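Local coordinates for GlcNAc-alpha-1,4-Gal-releasing endo-beta-galactosidase (Clostridium perfringens, PDB 1UPS), which binds calcium and probably hydrolyses O-glycosidic bonds, as a family 16 endo-beta-galactosidase that releases GlcNAc-alpha-1,4-Gal, at residues E120-T125 with V151-D156; D203-G208 with F228-E233; P387-H392 with L400-V405. All coordinates share one frame; numbering follows the deposited sequence. Where two conformers were deposited one is given.

Interaction 1 (E120-T125 with V151-D156)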
loop_
_atom_site.group_PDB
_atom_site.type_symbol
_atom_site.label_atom_id
_atom_site.label_comp_id
_atom_site.label_asym_id
_atom_site.label_seq_id
_atom_site.Cartn_x
_atom_site.Cartn_y
_atom_site.Cartn_z
ATOM N N GLU A 120 -13.820 -25.586 -0.086
ATOM C CA GLU A 120 -12.759 -24.662 0.308
ATOM C C GLU A 120 -11.384 -25.205 -0.027
ATOM O O GLU A 120 -11.044 -26.349 0.319
ATOM C CB GLU A 120 -12.874 -24.326 1.795
ATOM C CG GLU A 120 -11.864 -23.291 2.278
ATOM C CD GLU A 120 -11.964 -23.031 3.773
ATOM O OE1 GLU A 120 -12.935 -23.498 4.426
ATOM O OE2 GLU A 120 -11.077 -22.341 4.305
ATOM N N TRP A 121 -10.596 -24.370 -0.709
ATOM C CA TRP A 121 -9.208 -24.695 -1.034
ATOM C C TRP A 121 -8.320 -23.460 -0.826
ATOM O O TRP A 121 -8.711 -22.334 -1.156
ATOM C CB TRP A 121 -9.111 -25.245 -2.476
ATOM C CG TRP A 121 -7.694 -25.369 -2.977
ATOM C CD1 TRP A 121 -6.838 -26.437 -2.820
ATOM C CD2 TRP A 121 -6.968 -24.379 -3.707
ATOM N NE1 TRP A 121 -5.622 -26.159 -3.402
ATOM C CE2 TRP A 121 -5.672 -24.899 -3.954
ATOM C CE3 TRP A 121 -7.285 -23.097 -4.193
ATOM C CZ2 TRP A 121 -4.699 -24.187 -4.677
ATOM C CZ3 TRP A 121 -6.306 -22.374 -4.882
ATOM C CH2 TRP A 121 -5.032 -22.929 -5.123
ATOM N N ARG A 122 -7.135 -23.671 -0.252
ATOM C CA ARG A 122 -6.243 -22.570 0.075
ATOM C C ARG A 122 -4.846 -22.894 -0.436
ATOM O O ARG A 122 -4.121 -23.708 0.171
ATOM C CB ARG A 122 -6.219 -22.291 1.592
ATOM C CG ARG A 122 -7.619 -22.111 2.218
ATOM C CD ARG A 122 -7.608 -22.068 3.724
ATOM N NE ARG A 122 -7.175 -20.792 4.301
ATOM C CZ ARG A 122 -8.002 -19.880 4.811
ATOM N NH1 ARG A 122 -7.514 -18.774 5.360
ATOM N NH2 ARG A 122 -9.325 -20.066 4.759
ATOM N N GLY A 123 -4.494 -22.278 -1.563
ATOM C CA GLY A 123 -3.155 -22.379 -2.132
ATOM C C GLY A 123 -2.141 -21.654 -1.271
ATOM O O GLY A 123 -1.101 -22.224 -0.881
ATOM N N TYR A 124 -2.434 -20.389 -0.974
ATOM C CA TYR A 124 -1.643 -19.606 -0.034
ATOM C C TYR A 124 -2.482 -18.515 0.609
ATOM O O TYR A 124 -2.921 -17.575 -0.061
ATOM C CB TYR A 124 -0.410 -18.976 -0.707
ATOM C CG TYR A 124 0.500 -18.287 0.301
ATOM C CD1 TYR A 124 1.193 -19.034 1.261
ATOM C CD2 TYR A 124 0.647 -16.892 0.309
ATOM C CE1 TYR A 124 2.019 -18.411 2.197
ATOM C CE2 TYR A 124 1.457 -16.253 1.255
ATOM C CZ TYR A 124 2.146 -17.029 2.188
ATOM O OH TYR A 124 2.959 -16.430 3.118
ATOM N N THR A 125 -2.713 -18.653 1.908
ATOM C CA THR A 125 -3.371 -17.612 2.684
ATOM C C THR A 125 -2.508 -17.358 3.911
ATOM O O THR A 125 -2.024 -18.316 4.547
ATOM C CB THR A 125 -4.778 -18.062 3.146
ATOM O OG1 THR A 125 -4.669 -19.321 3.819
ATOM C CG2 THR A 125 -5.707 -18.361 1.930
ATOM N N VAL A 151 -7.527 -10.139 -0.353
ATOM C CA VAL A 151 -8.838 -10.040 0.273
ATOM C C VAL A 151 -8.877 -10.930 1.505
ATOM O O VAL A 151 -8.243 -11.985 1.532
ATOM C CB VAL A 151 -9.985 -10.433 -0.711
ATOM C CG1 VAL A 151 -10.097 -9.405 -1.847
ATOM C CG2 VAL A 151 -9.797 -11.862 -1.294
ATOM N N GLY A 152 -9.614 -10.497 2.523
ATOM C CA GLY A 152 -9.816 -11.306 3.707
ATOM C C GLY A 152 -10.470 -12.628 3.350
ATOM O O GLY A 152 -11.303 -12.713 2.430
ATOM N N MET A 153 -10.094 -13.674 4.081
ATOM C CA MET A 153 -10.630 -15.003 3.803
ATOM C C MET A 153 -11.935 -15.280 4.524
ATOM O O MET A 153 -12.480 -16.387 4.408
ATOM C CB MET A 153 -9.588 -16.083 4.135
ATOM C CG MET A 153 -8.408 -16.100 3.142
ATOM S SD MET A 153 -8.842 -16.424 1.405
ATOM C CE MET A 153 -9.682 -17.797 1.441
ATOM N N GLN A 154 -12.438 -14.294 5.279
ATOM C CA GLN A 154 -13.777 -14.394 5.879
ATOM C C GLN A 154 -13.886 -15.663 6.735
ATOM O O GLN A 154 -14.901 -16.355 6.750
ATOM C CB GLN A 154 -14.869 -14.318 4.778
ATOM C CG GLN A 154 -14.873 -12.944 4.082
ATOM C CD GLN A 154 -15.658 -12.881 2.764
ATOM O OE1 GLN A 154 -15.210 -12.230 1.826
ATOM N NE2 GLN A 154 -16.817 -13.536 2.703
ATOM N N ASP A 155 -12.821 -15.939 7.474
ATOM C CA ASP A 155 -12.724 -17.186 8.250
ATOM C C ASP A 155 -13.582 -17.199 9.506
ATOM O O ASP A 155 -13.843 -18.278 10.078
ATOM C CB ASP A 155 -11.258 -17.457 8.613
ATOM C CG ASP A 155 -10.438 -17.917 7.421
ATOM O OD1 ASP A 155 -10.950 -18.739 6.603
ATOM O OD2 ASP A 155 -9.265 -17.527 7.248
ATOM N N ASP A 156 -14.018 -16.012 9.940
ATOM C CA ASP A 156 -14.878 -15.899 11.126
ATOM C C ASP A 156 -16.227 -16.617 10.948
ATOM O O ASP A 156 -16.590 -17.484 11.751
ATOM C CB ASP A 156 -15.049 -14.429 11.599
ATOM C CG ASP A 156 -15.507 -13.482 10.489
ATOM O OD1 ASP A 156 -15.900 -12.334 10.821
ATOM O OD2 ASP A 156 -15.494 -13.778 9.272
#

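Interaction 2 (D203-G208 with F228-E233)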
loop_
_atom_site.group_PDB
_atom_site.type_symbol
_atom_site.label_atom_id
_atom_site.label_comp_id
_atom_site.label_asym_id
_atom_site.label_seq_id
_atom_site.Cartn_x
_atom_site.Cartn_y
_atom_site.Cartn_z
ATOM N N ASP A 203 0.028 8.024 -7.446
ATOM C CA ASP A 203 1.163 8.924 -7.556
ATOM C C ASP A 203 2.087 8.456 -8.678
ATOM O O ASP A 203 2.113 7.283 -9.032
ATOM C CB ASP A 203 1.938 8.941 -6.241
ATOM C CG ASP A 203 1.128 9.488 -5.083
ATOM O OD1 ASP A 203 1.484 9.176 -3.930
ATOM O OD2 ASP A 203 0.139 10.230 -5.214
ATOM N N LYS A 204 2.838 9.397 -9.240
ATOM C CA LYS A 204 3.876 9.079 -10.212
ATOM C C LYS A 204 5.040 8.338 -9.551
ATOM O O LYS A 204 5.487 8.720 -8.437
ATOM C CB LYS A 204 4.401 10.367 -10.846
ATOM C CG LYS A 204 3.345 11.071 -11.715
ATOM C CD LYS A 204 3.877 12.305 -12.425
ATOM C CE LYS A 204 2.753 12.948 -13.242
ATOM N NZ LYS A 204 1.949 13.905 -12.409
ATOM N N VAL A 205 5.539 7.306 -10.234
ATOM C CA VAL A 205 6.725 6.591 -9.772
ATOM C C VAL A 205 7.954 7.526 -9.851
ATOM O O VAL A 205 8.017 8.432 -10.714
ATOM C CB VAL A 205 6.967 5.244 -10.526
ATOM C CG1 VAL A 205 5.785 4.275 -10.328
ATOM C CG2 VAL A 205 7.230 5.479 -12.027
ATOM N N PRO A 206 8.899 7.358 -8.931
ATOM C CA PRO A 206 10.062 8.267 -8.874
ATOM C C PRO A 206 11.093 8.054 -9.979
ATOM O O PRO A 206 11.916 8.957 -10.213
ATOM C CB PRO A 206 10.668 7.980 -7.495
ATOM C CG PRO A 206 10.301 6.570 -7.203
ATOM C CD PRO A 206 8.903 6.362 -7.844
ATOM N N SER A 207 11.059 6.892 -10.633
ATOM C CA SER A 207 12.016 6.551 -11.691
ATOM C C SER A 207 11.474 5.426 -12.545
ATOM O O SER A 207 10.603 4.666 -12.107
ATOM C CB SER A 207 13.363 6.120 -11.096
ATOM O OG SER A 207 13.177 5.052 -10.191
ATOM N N GLY A 208 11.988 5.325 -13.769
ATOM C CA GLY A 208 11.634 4.218 -14.639
ATOM C C GLY A 208 10.330 4.394 -15.408
ATOM O O GLY A 208 9.605 5.383 -15.235
ATOM N N PHE A 228 4.396 0.349 1.396
ATOM C CA PHE A 228 4.556 -0.023 -0.011
ATOM C C PHE A 228 5.881 0.483 -0.560
ATOM O O PHE A 228 6.216 1.636 -0.346
ATOM C CB PHE A 228 3.390 0.563 -0.809
ATOM C CG PHE A 228 2.056 0.064 -0.338
ATOM C CD1 PHE A 228 1.514 -1.104 -0.864
ATOM C CD2 PHE A 228 1.373 0.741 0.663
ATOM C CE1 PHE A 228 0.267 -1.593 -0.395
ATOM C CE2 PHE A 228 0.130 0.271 1.139
ATOM C CZ PHE A 228 -0.407 -0.893 0.603
ATOM N N TYR A 229 6.607 -0.393 -1.268
ATOM C CA TYR A 229 7.969 -0.119 -1.747
ATOM C C TYR A 229 8.066 -0.296 -3.257
ATOM O O TYR A 229 7.575 -1.293 -3.800
ATOM C CB TYR A 229 8.975 -1.079 -1.083
ATOM C CG TYR A 229 9.042 -0.928 0.410
ATOM C CD1 TYR A 229 9.998 -0.098 1.001
ATOM C CD2 TYR A 229 8.130 -1.599 1.239
ATOM C CE1 TYR A 229 10.043 0.054 2.386
ATOM C CE2 TYR A 229 8.163 -1.441 2.607
ATOM C CZ TYR A 229 9.130 -0.621 3.175
ATOM O OH TYR A 229 9.162 -0.463 4.552
ATOM N N TYR A 230 8.684 0.679 -3.921
ATOM C CA TYR A 230 8.922 0.629 -5.366
ATOM C C TYR A 230 10.410 0.531 -5.579
ATOM O O TYR A 230 11.152 1.423 -5.151
ATOM C CB TYR A 230 8.425 1.908 -6.027
ATOM C CG TYR A 230 8.659 1.995 -7.538
ATOM C CD1 TYR A 230 7.823 1.304 -8.429
ATOM C CD2 TYR A 230 9.680 2.810 -8.069
ATOM C CE1 TYR A 230 7.990 1.402 -9.811
ATOM C CE2 TYR A 230 9.872 2.914 -9.465
ATOM C CZ TYR A 230 9.010 2.218 -10.326
ATOM O OH TYR A 230 9.172 2.300 -11.693
ATOM N N ASP A 231 10.847 -0.541 -6.246
ATOM C CA ASP A 231 12.280 -0.798 -6.432
ATOM C C ASP A 231 13.037 -0.614 -5.117
ATOM O O ASP A 231 14.092 0.041 -5.064
ATOM C CB ASP A 231 12.840 0.095 -7.545
ATOM C CG ASP A 231 12.315 -0.300 -8.899
ATOM O OD1 ASP A 231 12.516 0.465 -9.868
ATOM O OD2 ASP A 231 11.680 -1.366 -9.070
ATOM N N ASN A 232 12.470 -1.200 -4.066
ATOM C CA ASN A 232 13.079 -1.261 -2.725
ATOM C C ASN A 232 13.112 0.036 -1.922
ATOM O O ASN A 232 13.821 0.103 -0.907
ATOM C CB ASN A 232 14.503 -1.868 -2.778
ATOM C CG ASN A 232 14.523 -3.268 -3.353
ATOM O OD1 ASN A 232 13.547 -4.023 -3.210
ATOM N ND2 ASN A 232 15.647 -3.640 -3.996
ATOM N N GLU A 233 12.400 1.066 -2.387
ATOM C CA GLU A 233 12.343 2.358 -1.689
ATOM C C GLU A 233 10.907 2.695 -1.276
ATOM O O GLU A 233 9.960 2.544 -2.070
ATOM C CB GLU A 233 12.905 3.497 -2.559
ATOM C CG GLU A 233 12.861 4.865 -1.857
ATOM C CD GLU A 233 13.472 6.003 -2.673
ATOM O OE1 GLU A 233 12.736 6.617 -3.501
ATOM O OE2 GLU A 233 14.684 6.291 -2.470
HETATM O O HOH W 1 14.144 2.494 -10.196
#

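Interaction 3 (P387-H392 with L400-V405)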
loop_
_atom_site.group_PDB
_atom_site.type_symbol
_atom_site.label_atom_id
_atom_site.label_comp_id
_atom_site.label_asym_id
_atom_site.label_seq_id
_atom_site.Cartn_x
_atom_site.Cartn_y
_atom_site.Cartn_z
ATOM N N PRO A 387 -4.299 21.147 4.336
ATOM C CA PRO A 387 -3.541 20.168 3.548
ATOM C C PRO A 387 -2.537 20.725 2.525
ATOM O O PRO A 387 -1.842 19.924 1.883
ATOM C CB PRO A 387 -4.643 19.333 2.879
ATOM C CG PRO A 387 -5.795 20.239 2.793
ATOM C CD PRO A 387 -5.744 21.101 4.026
ATOM N N ASN A 388 -2.453 22.046 2.374
ATOM C CA ASN A 388 -1.359 22.625 1.576
ATOM C C ASN A 388 -0.089 22.895 2.399
ATOM O O ASN A 388 0.938 23.278 1.849
ATOM C CB ASN A 388 -1.799 23.922 0.895
ATOM C CG ASN A 388 -2.677 23.676 -0.321
ATOM O OD1 ASN A 388 -2.519 22.673 -1.032
ATOM N ND2 ASN A 388 -3.602 24.594 -0.573
ATOM N N MET A 389 -0.169 22.686 3.710
ATOM C CA MET A 389 0.889 23.114 4.622
ATOM C C MET A 389 1.735 21.928 5.057
ATOM O O MET A 389 1.190 20.916 5.497
ATOM C CB MET A 389 0.273 23.782 5.862
ATOM C CG MET A 389 -0.619 24.987 5.548
ATOM S SD MET A 389 0.330 26.285 4.760
ATOM C CE MET A 389 -0.698 26.744 3.380
ATOM N N SER A 390 3.060 22.055 4.933
ATOM C CA SER A 390 3.991 21.024 5.378
ATOM C C SER A 390 4.945 21.601 6.438
ATOM O O SER A 390 5.128 22.818 6.529
ATOM C CB SER A 390 4.775 20.423 4.206
ATOM O OG SER A 390 5.545 21.404 3.538
ATOM N N ILE A 391 5.548 20.712 7.224
ATOM C CA ILE A 391 6.538 21.092 8.232
ATOM C C ILE A 391 7.885 21.312 7.551
ATOM O O ILE A 391 8.357 20.449 6.811
ATOM C CB ILE A 391 6.670 19.986 9.294
ATOM C CG1 ILE A 391 5.295 19.710 9.935
ATOM C CG2 ILE A 391 7.698 20.423 10.339
ATOM C CD1 ILE A 391 5.349 18.769 11.169
ATOM N N HIS A 392 8.492 22.470 7.775
ATOM C CA HIS A 392 9.742 22.807 7.060
ATOM C C HIS A 392 10.576 23.839 7.815
ATOM O O HIS A 392 10.097 24.450 8.781
ATOM C CB HIS A 392 9.453 23.326 5.634
ATOM C CG HIS A 392 8.833 24.691 5.610
ATOM N ND1 HIS A 392 9.576 25.853 5.725
ATOM C CD2 HIS A 392 7.536 25.081 5.523
ATOM C CE1 HIS A 392 8.763 26.897 5.697
ATOM N NE2 HIS A 392 7.520 26.456 5.574
ATOM N N LEU A 400 10.852 25.793 14.049
ATOM C CA LEU A 400 10.087 24.993 13.092
ATOM C C LEU A 400 8.920 25.754 12.487
ATOM O O LEU A 400 8.114 26.358 13.208
ATOM C CB LEU A 400 9.551 23.741 13.785
ATOM C CG LEU A 400 9.085 22.567 12.931
ATOM C CD1 LEU A 400 10.179 22.092 11.990
ATOM C CD2 LEU A 400 8.626 21.405 13.849
ATOM N N GLN A 401 8.830 25.713 11.159
ATOM C CA GLN A 401 7.781 26.430 10.420
ATOM C C GLN A 401 6.770 25.466 9.811
ATOM O O GLN A 401 7.008 24.261 9.746
ATOM C CB GLN A 401 8.396 27.242 9.278
ATOM C CG GLN A 401 9.403 28.321 9.700
ATOM C CD GLN A 401 10.160 28.861 8.516
ATOM O OE1 GLN A 401 11.288 28.421 8.237
ATOM N NE2 GLN A 401 9.537 29.791 7.784
ATOM N N TYR A 402 5.634 25.996 9.358
ATOM C CA TYR A 402 4.817 25.271 8.387
ATOM C C TYR A 402 4.560 26.259 7.245
ATOM O O TYR A 402 4.596 27.484 7.448
ATOM C CB TYR A 402 3.485 24.736 8.975
ATOM C CG TYR A 402 2.505 25.847 9.278
ATOM C CD1 TYR A 402 2.446 26.416 10.553
ATOM C CD2 TYR A 402 1.691 26.383 8.267
ATOM C CE1 TYR A 402 1.566 27.467 10.827
ATOM C CE2 TYR A 402 0.824 27.435 8.524
ATOM C CZ TYR A 402 0.764 27.963 9.805
ATOM O OH TYR A 402 -0.081 29.017 10.036
ATOM N N GLY A 403 4.311 25.722 6.061
ATOM C CA GLY A 403 3.979 26.534 4.903
ATOM C C GLY A 403 3.807 25.644 3.688
ATOM O O GLY A 403 3.998 24.426 3.761
ATOM N N ASN A 404 3.468 26.267 2.568
ATOM C CA ASN A 404 3.341 25.567 1.303
ATOM C C ASN A 404 4.680 25.657 0.562
ATOM O O ASN A 404 5.060 26.720 0.064
ATOM C CB ASN A 404 2.182 26.179 0.480
ATOM C CG ASN A 404 1.869 25.384 -0.776
ATOM O OD1 ASN A 404 2.630 24.499 -1.159
ATOM N ND2 ASN A 404 0.727 25.687 -1.421
ATOM N N VAL A 405 5.418 24.553 0.552
ATOM C CA VAL A 405 6.722 24.497 -0.121
ATOM C C VAL A 405 6.769 23.174 -0.882
ATOM O O VAL A 405 6.090 22.205 -0.483
ATOM C CB VAL A 405 7.932 24.648 0.871
ATOM C CG1 VAL A 405 7.765 25.888 1.756
ATOM C CG2 VAL A 405 8.149 23.389 1.706
HETATM O O HOH W 2 3.500 22.106 1.490
HETATM O O HOH W 3 6.462 29.102 5.353
#

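Interaction 1 (E120-T125 with V151-D156)
Residues 151-156 run off the end of strand 145-152 and meet 120-125 through two side chains, Met153 and Asp155. Met153 comes first. Its CG stands anti to the carbonyl carbon (chi1 -71°), and the chain then bends twice. This brings the methyl CE over one face of the Arg122 guanidinium, toward its rim. CB and CG lie close to NH1, the nearest approach being 3.6 Å from Met153 CG to Arg122 NH1. The sulfur SD packs on the methyl of Thr125, 3.7 Å from CG2, and the two side chains cross at about a right angle. Asp155 follows two residues later and meets Arg122 tip to tip. The grip is end-on and bidentate: Arg122 NH1 reaches Asp155 OD2 at 2.9 Å and Arg122 NH2 reaches Asp155 OD1 at 2.8 Å. Both oxygens use their syn lone pairs. The fit is not flat, since the guanidinium and carboxylate planes are 32° apart. Arg122 NH2 also bonds Glu120 OE2 at 2.9 Å, in the guanidinium plane, and NE bonds Thr125 OG1. These bonds fix the rotation of the guanidinium. Its positive charge probably eases the closeness of the Glu120 and Asp155 carboxylates. Glu245, just before strand 246-254, adds a salt bridge to Arg122 NH1. Strand 101-102 pairs with 121-122, and its Phe101 touches Met153. The network lies at the surface, where strand 145-152 ends.

Interaction 2 (D203-G208 with F228-E233)
The ring of Tyr230 carries this contact, pointing from the end of strand 225-230 toward the loop that follows strand 199-204. Its CG is anti to the backbone N (chi1 178°), which sends the ring across to 205-208. Val205 crosses it at about a right angle. Val205 CB sits over one ring face, 4.0 Å from the Tyr230 centroid and 24° off the normal, in a CH-pi contact. Val205 CG1 reaches the CE1 side of the ring, while CG2 lies nearer the hydroxyl. Asp231 CG is above the opposite face, offset toward the rim. The His215 ring, nearly parallel to that of Tyr230, meets it and hydrogen-bonds Asp231 OD1. Pro206 slides past the ring in the opposite direction, its CD 3.6 Å from Tyr230 CD2. At the ring edge the hydroxyl takes over. Tyr230 OH donates to Ser207 O at 2.8 Å, in the carbonyl plane. A water forms a second link, 2.7 Å from Ser207 OG and donating to Asp231 OD1 at 2.6 Å. Tyr230 also starts a type I' turn to Glu233, which joins strands 225-230 and 233-239. Trp182 of strand 181-187 touches both Val205 and Tyr230. The contact is therefore part apolar and part polar. Carbons of Val205 and Pro206 pack on the ring, and a directed hydrogen bond satisfies the hydroxyl of this buried tyrosine. That bond ties the loop after an edge strand of one sheet to a hairpin of the other.

Interaction 3 (P387-H392 with L400-V405)
Asn388 opens the contact where the chain approaches strand 390-392. Its side chain lies beside that of Asn404, pointing the same way, with the amide planes 13° apart. Met389 is bent at chi2 and chi3. Its SD stands at the edge of the Tyr402 ring, 3.8 Å from Tyr402 CD2, in a Met-aromatic contact. Ser390 begins the pairing: Ser390 N donates to Gly403 O at 2.8 Å, almost straight, and Ser390 O accepts from Gly403 N. A water bridges Ser390 OG to Asn388 O and Val405 N. Ile391 faces Tyr402 in a non-hydrogen-bonded pair. Its CG2 is packed tightly on Leu400 CD1, at 3.4 Å. His392 pairs with Gln401 through two backbone bonds. Its CG takes the crowded position between N and carbonyl carbon (chi1 71°), which turns the ring back over the partner strand. Gln401 CB covers one ring face and Val405 CG1 the other, each 3.9 Å from the His392 centroid. Gly403, without a side chain, lets NE2 approach. His392 ND1 binds Glu394 N, and a water joins NE2 to Tyr402 O. This antiparallel beta hairpin is consistent with a ricin-type beta-trefoil, probably the fold of this C-terminal part.

Overall arrangement
Interactions 1 and 2 are surface contacts in the family 16 region and reach the same six-stranded sheet. Interaction 1 lies by strand 145-152 inside it, and interaction 2 by its outermost strand 199-204. Their centres are 29 Å apart. Interaction 3 is partly buried and lies on the opposite side of the chain's centre from interaction 1, about 44 Å away between centres. The chemistry differs with place. Salt bridges beside a packed methionine carry interaction 1. An aromatic ring with a single direct hydrogen bond carries interaction 2. Regular backbone pairing carries interaction 3, which alone joins two paired strands. None of the three touches another, and all lie away from the calcium site.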